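Lactate dehydrogenase, adjacent gene encodes predicted malate dehydrogenase (Cryptosporidium parvum, PDB 4ND2) probably catalyses the NAD-dependent interconversion of (S)-lactate and pyruvate, as an L-lactate dehydrogenase of the LDH/MDH superfamily. Local coordinates at residues Ser103-Val108 with Gln132-Leu137; Leu124-Ser129 with Lys311-Ala316; Ser170-Gly175 with Leu287-Thr292. All blocks are in the same frame, centred on the assembly; numbering follows the deposited sequence.

Contact 1 of 3, residues Ser103-Val108 with Gln132-Leu137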
# COMPACT_ATOMS: atom_id res chain seq x y z
N SER A 103 -5.30 -36.80 -5.64
CA SER A 103 -6.66 -36.35 -5.34
C SER A 103 -6.86 -34.88 -5.71
O SER A 103 -7.87 -34.53 -6.32
CB SER A 103 -6.98 -36.57 -3.85
OG SER A 103 -8.31 -36.20 -3.55
N VAL A 104 -5.89 -34.03 -5.37
CA VAL A 104 -5.97 -32.61 -5.70
C VAL A 104 -6.05 -32.41 -7.22
O VAL A 104 -6.81 -31.57 -7.70
CB VAL A 104 -4.78 -31.80 -5.14
CG1 VAL A 104 -4.86 -30.34 -5.57
CG2 VAL A 104 -4.74 -31.89 -3.62
N ALA A 105 -5.27 -33.20 -7.96
CA ALA A 105 -5.26 -33.13 -9.42
C ALA A 105 -6.63 -33.43 -10.03
O ALA A 105 -7.01 -32.81 -11.02
CB ALA A 105 -4.22 -34.09 -9.98
N GLU A 106 -7.36 -34.38 -9.44
CA GLU A 106 -8.70 -34.70 -9.91
C GLU A 106 -9.67 -33.55 -9.67
O GLU A 106 -10.53 -33.27 -10.51
CB GLU A 106 -9.22 -35.99 -9.25
CG GLU A 106 -8.45 -37.25 -9.64
CD GLU A 106 -8.42 -37.50 -11.14
OE1 GLU A 106 -9.42 -37.20 -11.83
OE2 GLU A 106 -7.39 -38.00 -11.64
N GLY A 107 -9.55 -32.89 -8.52
CA GLY A 107 -10.37 -31.71 -8.22
C GLY A 107 -10.12 -30.57 -9.19
O GLY A 107 -11.07 -29.99 -9.73
N VAL A 108 -8.85 -30.24 -9.41
CA VAL A 108 -8.47 -29.15 -10.30
C VAL A 108 -8.87 -29.45 -11.75
O VAL A 108 -9.42 -28.59 -12.43
CB VAL A 108 -6.94 -28.87 -10.23
CG1 VAL A 108 -6.51 -27.89 -11.32
CG2 VAL A 108 -6.57 -28.34 -8.86
N GLN A 132 1.81 -32.21 -12.39
CA GLN A 132 1.67 -31.92 -13.81
C GLN A 132 1.33 -33.19 -14.59
O GLN A 132 0.46 -33.19 -15.46
CB GLN A 132 2.93 -31.26 -14.37
CG GLN A 132 2.77 -30.69 -15.78
CD GLN A 132 2.87 -31.74 -16.87
OE1 GLN A 132 3.61 -32.72 -16.75
NE2 GLN A 132 2.12 -31.55 -17.95
N LYS A 133 2.02 -34.28 -14.26
CA LYS A 133 1.82 -35.56 -14.93
C LYS A 133 0.39 -36.09 -14.73
O LYS A 133 -0.28 -36.43 -15.70
CB LYS A 133 2.84 -36.60 -14.45
CG LYS A 133 2.87 -37.86 -15.30
CD LYS A 133 3.89 -38.87 -14.78
CE LYS A 133 3.89 -40.13 -15.63
NZ LYS A 133 4.81 -41.18 -15.09
N VAL A 134 -0.06 -36.13 -13.48
CA VAL A 134 -1.37 -36.71 -13.16
C VAL A 134 -2.54 -35.79 -13.51
O VAL A 134 -3.61 -36.27 -13.89
CB VAL A 134 -1.47 -37.18 -11.69
CG1 VAL A 134 -0.37 -38.17 -11.36
CG2 VAL A 134 -1.44 -36.00 -10.72
N SER A 135 -2.34 -34.47 -13.41
CA SER A 135 -3.39 -33.50 -13.75
C SER A 135 -3.55 -33.33 -15.26
O SER A 135 -4.67 -33.13 -15.75
CB SER A 135 -3.10 -32.14 -13.11
OG SER A 135 -2.01 -31.48 -13.74
N GLY A 136 -2.44 -33.39 -15.98
CA GLY A 136 -2.45 -33.18 -17.43
C GLY A 136 -2.51 -31.71 -17.83
O GLY A 136 -2.71 -31.40 -19.01
N LEU A 137 -2.35 -30.81 -16.87
CA LEU A 137 -2.35 -29.37 -17.16
C LEU A 137 -1.08 -29.00 -17.93
O LEU A 137 -0.05 -29.66 -17.77
CB LEU A 137 -2.46 -28.54 -15.88
CG LEU A 137 -3.87 -28.13 -15.45
CD1 LEU A 137 -4.78 -29.34 -15.32
CD2 LEU A 137 -3.81 -27.34 -14.15

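Contact 2 of 3, residues Leu124-Ser129 with Lys311-Ala316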
# COMPACT_ATOMS: atom_id res chain seq x y z
N LEU A 124 9.29 -30.45 -2.95
CA LEU A 124 8.72 -29.50 -3.92
C LEU A 124 8.84 -29.89 -5.40
O LEU A 124 7.83 -30.02 -6.09
CB LEU A 124 9.33 -28.11 -3.69
CG LEU A 124 8.76 -26.91 -4.44
CD1 LEU A 124 9.32 -26.78 -5.85
CD2 LEU A 124 7.24 -26.93 -4.45
N ASP A 125 10.07 -30.05 -5.88
CA ASP A 125 10.30 -30.23 -7.32
C ASP A 125 9.67 -31.51 -7.86
O ASP A 125 9.11 -31.52 -8.96
CB ASP A 125 11.80 -30.21 -7.63
CG ASP A 125 12.46 -28.92 -7.21
OD1 ASP A 125 12.44 -27.95 -7.99
OD2 ASP A 125 12.98 -28.88 -6.08
N VAL A 126 9.75 -32.58 -7.08
CA VAL A 126 9.16 -33.87 -7.47
C VAL A 126 7.63 -33.81 -7.39
O VAL A 126 6.95 -34.37 -8.24
CB VAL A 126 9.70 -35.03 -6.60
CG1 VAL A 126 9.11 -36.36 -7.05
CG2 VAL A 126 11.22 -35.07 -6.69
N MET A 127 7.10 -33.12 -6.38
CA MET A 127 5.65 -32.94 -6.25
C MET A 127 5.07 -32.15 -7.42
O MET A 127 4.00 -32.48 -7.92
CB MET A 127 5.29 -32.27 -4.92
CG MET A 127 5.51 -33.13 -3.68
SD MET A 127 4.53 -34.65 -3.60
CE MET A 127 5.64 -35.83 -4.35
N VAL A 128 5.79 -31.11 -7.86
CA VAL A 128 5.36 -30.30 -9.01
C VAL A 128 5.26 -31.17 -10.26
O VAL A 128 4.25 -31.13 -10.98
CB VAL A 128 6.33 -29.13 -9.31
CG1 VAL A 128 5.95 -28.43 -10.61
CG2 VAL A 128 6.35 -28.14 -8.16
N SER A 129 6.31 -31.94 -10.52
CA SER A 129 6.37 -32.84 -11.67
C SER A 129 5.25 -33.88 -11.60
O SER A 129 4.58 -34.14 -12.60
CB SER A 129 7.73 -33.55 -11.71
OG SER A 129 7.85 -34.33 -12.88
N LYS A 311 12.85 -41.08 -9.24
CA LYS A 311 12.87 -42.51 -9.54
C LYS A 311 12.37 -43.35 -8.37
O LYS A 311 11.74 -44.39 -8.57
CB LYS A 311 14.28 -42.95 -9.96
CG LYS A 311 14.65 -42.49 -11.36
CD LYS A 311 16.15 -42.51 -11.60
CE LYS A 311 16.50 -41.93 -12.96
NZ LYS A 311 17.96 -41.71 -13.11
N VAL A 312 12.65 -42.90 -7.15
CA VAL A 312 12.10 -43.52 -5.94
C VAL A 312 10.57 -43.46 -5.98
O VAL A 312 9.90 -44.44 -5.62
CB VAL A 312 12.62 -42.83 -4.65
CG1 VAL A 312 11.86 -43.31 -3.42
CG2 VAL A 312 14.11 -43.08 -4.48
N LEU A 313 10.02 -42.33 -6.42
CA LEU A 313 8.57 -42.16 -6.53
C LEU A 313 7.97 -43.07 -7.60
O LEU A 313 6.92 -43.67 -7.39
CB LEU A 313 8.22 -40.70 -6.84
CG LEU A 313 6.73 -40.35 -6.92
CD1 LEU A 313 5.97 -40.82 -5.68
CD2 LEU A 313 6.55 -38.86 -7.12
N ASP A 314 8.65 -43.18 -8.74
CA ASP A 314 8.23 -44.07 -9.83
C ASP A 314 8.14 -45.53 -9.38
O ASP A 314 7.34 -46.30 -9.91
CB ASP A 314 9.17 -43.96 -11.03
CG ASP A 314 9.07 -42.62 -11.75
OD1 ASP A 314 8.02 -41.95 -11.64
OD2 ASP A 314 10.04 -42.24 -12.43
N ASN A 315 8.97 -45.90 -8.40
CA ASN A 315 8.96 -47.25 -7.82
C ASN A 315 8.40 -47.25 -6.40
O ASN A 315 8.92 -47.95 -5.52
CB ASN A 315 10.38 -47.83 -7.83
CG ASN A 315 11.01 -47.79 -9.21
OD1 ASN A 315 10.35 -48.03 -10.22
ND2 ASN A 315 12.30 -47.49 -9.25
N ALA A 316 7.35 -46.48 -6.17
CA ALA A 316 6.70 -46.41 -4.86
C ALA A 316 5.82 -47.64 -4.65
O ALA A 316 5.33 -48.22 -5.62
CB ALA A 316 5.87 -45.13 -4.75

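Contact 3 of 3, residues Ser170-Gly175 with Leu287-Thr292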
# COMPACT_ATOMS: atom_id res chain seq x y z
N SER A 170 20.74 -8.32 -5.57
CA SER A 170 20.31 -9.27 -6.60
C SER A 170 21.04 -10.58 -6.36
O SER A 170 22.27 -10.61 -6.31
CB SER A 170 20.65 -8.73 -8.00
OG SER A 170 20.26 -9.66 -9.01
N ALA A 171 20.29 -11.66 -6.18
CA ALA A 171 20.87 -12.98 -5.92
C ALA A 171 19.87 -14.09 -6.23
O ALA A 171 18.69 -13.99 -5.88
CB ALA A 171 21.34 -13.08 -4.48
N ASN A 172 20.34 -15.14 -6.90
CA ASN A 172 19.49 -16.25 -7.30
C ASN A 172 19.95 -17.57 -6.71
O ASN A 172 21.16 -17.82 -6.60
CB ASN A 172 19.46 -16.36 -8.83
CG ASN A 172 18.58 -15.31 -9.47
OD1 ASN A 172 17.37 -15.28 -9.25
ND2 ASN A 172 19.19 -14.43 -10.27
N VAL A 173 18.98 -18.39 -6.32
CA VAL A 173 19.22 -19.79 -6.00
C VAL A 173 18.51 -20.60 -7.07
O VAL A 173 17.36 -20.32 -7.42
CB VAL A 173 18.66 -20.16 -4.61
CG1 VAL A 173 18.83 -21.66 -4.35
CG2 VAL A 173 19.34 -19.35 -3.52
N ILE A 174 19.21 -21.60 -7.61
CA ILE A 174 18.68 -22.45 -8.66
C ILE A 174 18.87 -23.93 -8.32
O ILE A 174 19.56 -24.27 -7.36
CB ILE A 174 19.32 -22.14 -10.03
CG1 ILE A 174 20.84 -22.31 -9.98
CG2 ILE A 174 18.96 -20.72 -10.46
CD1 ILE A 174 21.52 -22.17 -11.33
N GLY A 175 18.26 -24.80 -9.12
CA GLY A 175 18.32 -26.24 -8.90
C GLY A 175 17.15 -26.72 -8.05
O GLY A 175 16.17 -26.00 -7.86
N LEU A 287 15.20 -17.60 -18.04
CA LEU A 287 16.45 -16.88 -18.27
C LEU A 287 17.66 -17.76 -17.99
O LEU A 287 17.63 -18.59 -17.07
CB LEU A 287 16.52 -15.63 -17.39
CG LEU A 287 15.36 -14.63 -17.51
CD1 LEU A 287 15.63 -13.43 -16.62
CD2 LEU A 287 15.14 -14.20 -18.95
N GLU A 288 18.72 -17.57 -18.77
CA GLU A 288 19.95 -18.34 -18.63
C GLU A 288 21.03 -17.53 -17.90
O GLU A 288 21.63 -16.63 -18.48
CB GLU A 288 20.48 -18.76 -20.00
CG GLU A 288 19.51 -19.62 -20.80
CD GLU A 288 20.04 -20.00 -22.18
OE1 GLU A 288 21.03 -19.40 -22.65
OE2 GLU A 288 19.44 -20.91 -22.80
N LEU A 289 21.27 -17.87 -16.63
CA LEU A 289 22.33 -17.24 -15.85
C LEU A 289 23.71 -17.63 -16.37
O LEU A 289 23.88 -18.70 -16.97
CB LEU A 289 22.23 -17.65 -14.37
CG LEU A 289 21.02 -17.14 -13.59
CD1 LEU A 289 20.93 -17.84 -12.24
CD2 LEU A 289 21.08 -15.64 -13.41
N ASP A 290 24.69 -16.77 -16.14
CA ASP A 290 26.07 -17.04 -16.52
C ASP A 290 26.75 -17.80 -15.38
O ASP A 290 27.25 -17.20 -14.43
CB ASP A 290 26.81 -15.73 -16.81
CG ASP A 290 28.19 -15.95 -17.42
OD1 ASP A 290 28.39 -16.96 -18.12
OD2 ASP A 290 29.07 -15.09 -17.20
N LEU A 291 26.73 -19.13 -15.47
CA LEU A 291 27.27 -19.98 -14.42
C LEU A 291 28.74 -20.31 -14.67
O LEU A 291 29.14 -20.55 -15.80
CB LEU A 291 26.48 -21.29 -14.33
CG LEU A 291 24.99 -21.16 -14.01
CD1 LEU A 291 24.33 -22.53 -14.02
CD2 LEU A 291 24.78 -20.47 -12.66
N THR A 292 29.52 -20.32 -13.60
CA THR A 292 30.91 -20.76 -13.66
C THR A 292 30.94 -22.28 -13.84
O THR A 292 29.93 -22.95 -13.61
CB THR A 292 31.67 -20.42 -12.36
OG1 THR A 292 31.06 -21.08 -11.25
CG2 THR A 292 31.68 -18.91 -12.12

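Contact 1 of 3, residues Ser103-Val108 with Gln132-Leu137
Ala105 and Val108 meet Val134, Ser135 and Leu137 in an apolar contact within the Rossmann-type nucleotide-binding domain, where the second half of helix 94-111 packs against the C-terminal end of helix 124-135 and the turn after it. No hydrogen bond crosses it. The backbones come close, with CA of Ala105 4.7 Å from CA of Ser135, a spacing that leaves room for little more than the methyl of Ala105. That methyl makes two contacts: CB lies 3.5 Å from CG2 of Val134, tight for two carbons, and 3.9 Å from CB of Ser135. Val134 delivers CG2 because this branch is set between its backbone N and carbonyl carbon, while CG1 is turned anti to the carbonyl carbon. One helical turn beyond Ala105, Val108 meets Leu137, their side chains crossing at about a right angle, with CG1 of Val108 3.9 Å from CD2 of Leu137.

The chain around Leu137 is held by bonds from its own side. OG of Ser135 accepts from N of Leu137 at 3.2 Å, nearly straight (N-H...O 171°), which forms an ST turn; the same buried hydroxyl also bonds to the carbonyl O of Phe131, so it has partners in both directions along the chain. Gly136 leaves the helix with positive phi, and NE2 of Gln132 then reaches the carbonyl O of Leu137 at 2.9 Å, approaching close to the C=O direction (166°) and near the plane of its own amide. These bonds are consistent with a well-defined helix exit that places Leu137 beside Val108.

Phe131, on helix 124-135, extends the apolar seam by touching Val104, Ala105 and Val108. On the sheet-facing side of helix 94-111, Val104 rests on Ile78 and Val108 on Val76 of strand 75-78.

Contact 2 of 3, residues Leu124-Ser129 with Lys311-Ala316
Leu313 reaches from the last turn of helix 293-314 toward Val126 and Met127 on the first turns of helix 124-135. Its CB points at the opposing helix and already lies 4.4 Å from CG1 of Val126. CG, anti to the backbone N (chi1 -177°), continues from there and divides into two methyls. CD2 does most of the touching: it lies 3.6 Å from CG1 of Val126, the two side chains passing alongside with their ends pointing opposite ways, and 4.2 Å from CE of Met127. CD1 makes no contact with either residue. The nearest CA pair, Val126 and Leu313, is 8.4 Å apart, so side chains alone bridge the helices.

This pairing packs the C-terminal helix of the alpha/beta domain against the nucleotide-binding domain, joining segments 182 residues apart at their closest ends. Helix 94-111 completes the apolar patch, Ala98 touching Leu313 while Leu94 and Leu101 touch Met127. The CB of Met127 points away from Leu313, and the folded chain (chi1 -70°, chi2 -62°) brings CE back to it. On the same helix turn, Leu124 touches the bound cofactor analogue, and Asp125 OD2 bonds to the backbone N of His177, the predicted proton acceptor.

Contact 3 of 3, residues Ser170-Gly175 with Leu287-Thr292
Asn172 and Ile174 face Leu289 and Leu291 across well-separated backbones: the nearest CA atoms, those of Asn172 and Leu289, are 9.1 Å apart, and no hydrogen bond joins the strand to the irregular 287-292 chain. Leu289 carries the centre of the contact with both of its methyls. CD1 touches two atoms of the strand, CG2 of Ile174 at 3.9 Å and CB of Asn172 at 4.0 Å, whereas CD2 is 3.9 Å from ND2 of Asn172, the Asn172 and Leu289 side chains crossing obliquely. With Ile174 the approach is tip to tip instead.

Ile174 divides its branches between the two leucines. A chi1 of 58° puts CG1 between the backbone N and carbonyl carbon and CG2 beside the N; CG2 thus serves Leu289, while CG1 extends to a CD1 that lies 3.9 Å from CD1 and, equally, 3.9 Å from CD2 of Leu291. The methyl therefore meets the fork of Leu291 end on.

In the alpha/beta C-terminal domain this ties strand 169-174 to the connection between strand 284-286 and helix 293-314, with Pro275 of strand 270-279 packing against both Ile174 and Leu289. It is also part of a subunit interface: the ND2 of Asn172 that touches CD2 of Leu289 gives a hydrogen bond to the carbonyl O of Gly191 of the second subunit, a residue that also packs on Leu289. At the far end of the connection, Thr292 N-caps helix 293-314 while its own N bonds to OE1 of Glu295, as in a capping box.

How the contacts relate
Contacts 1 and 2 share helix 124-135, using its C-terminal and N-terminal ends, with centres 14 Å apart and segments adjoining in the sequence. Contact 1 stays within the nucleotide-binding domain; contact 2 joins that domain to the C-terminal one, and contact 3 lies wholly in the latter, facing the second subunit. Helix 293-314 links the last two: it begins right after Thr292 of contact 3 and ends in contact 2. Their centres are 24 Å apart, yet Asp125 OD1 packs 4.2 Å from Gly175 O, two residues before His177. Leu124 touches the cofactor analogue, with the side chains of Met127 and Val108 about 7 and 10 Å from it; Ile174 is about 10 Å from the side chain of His177.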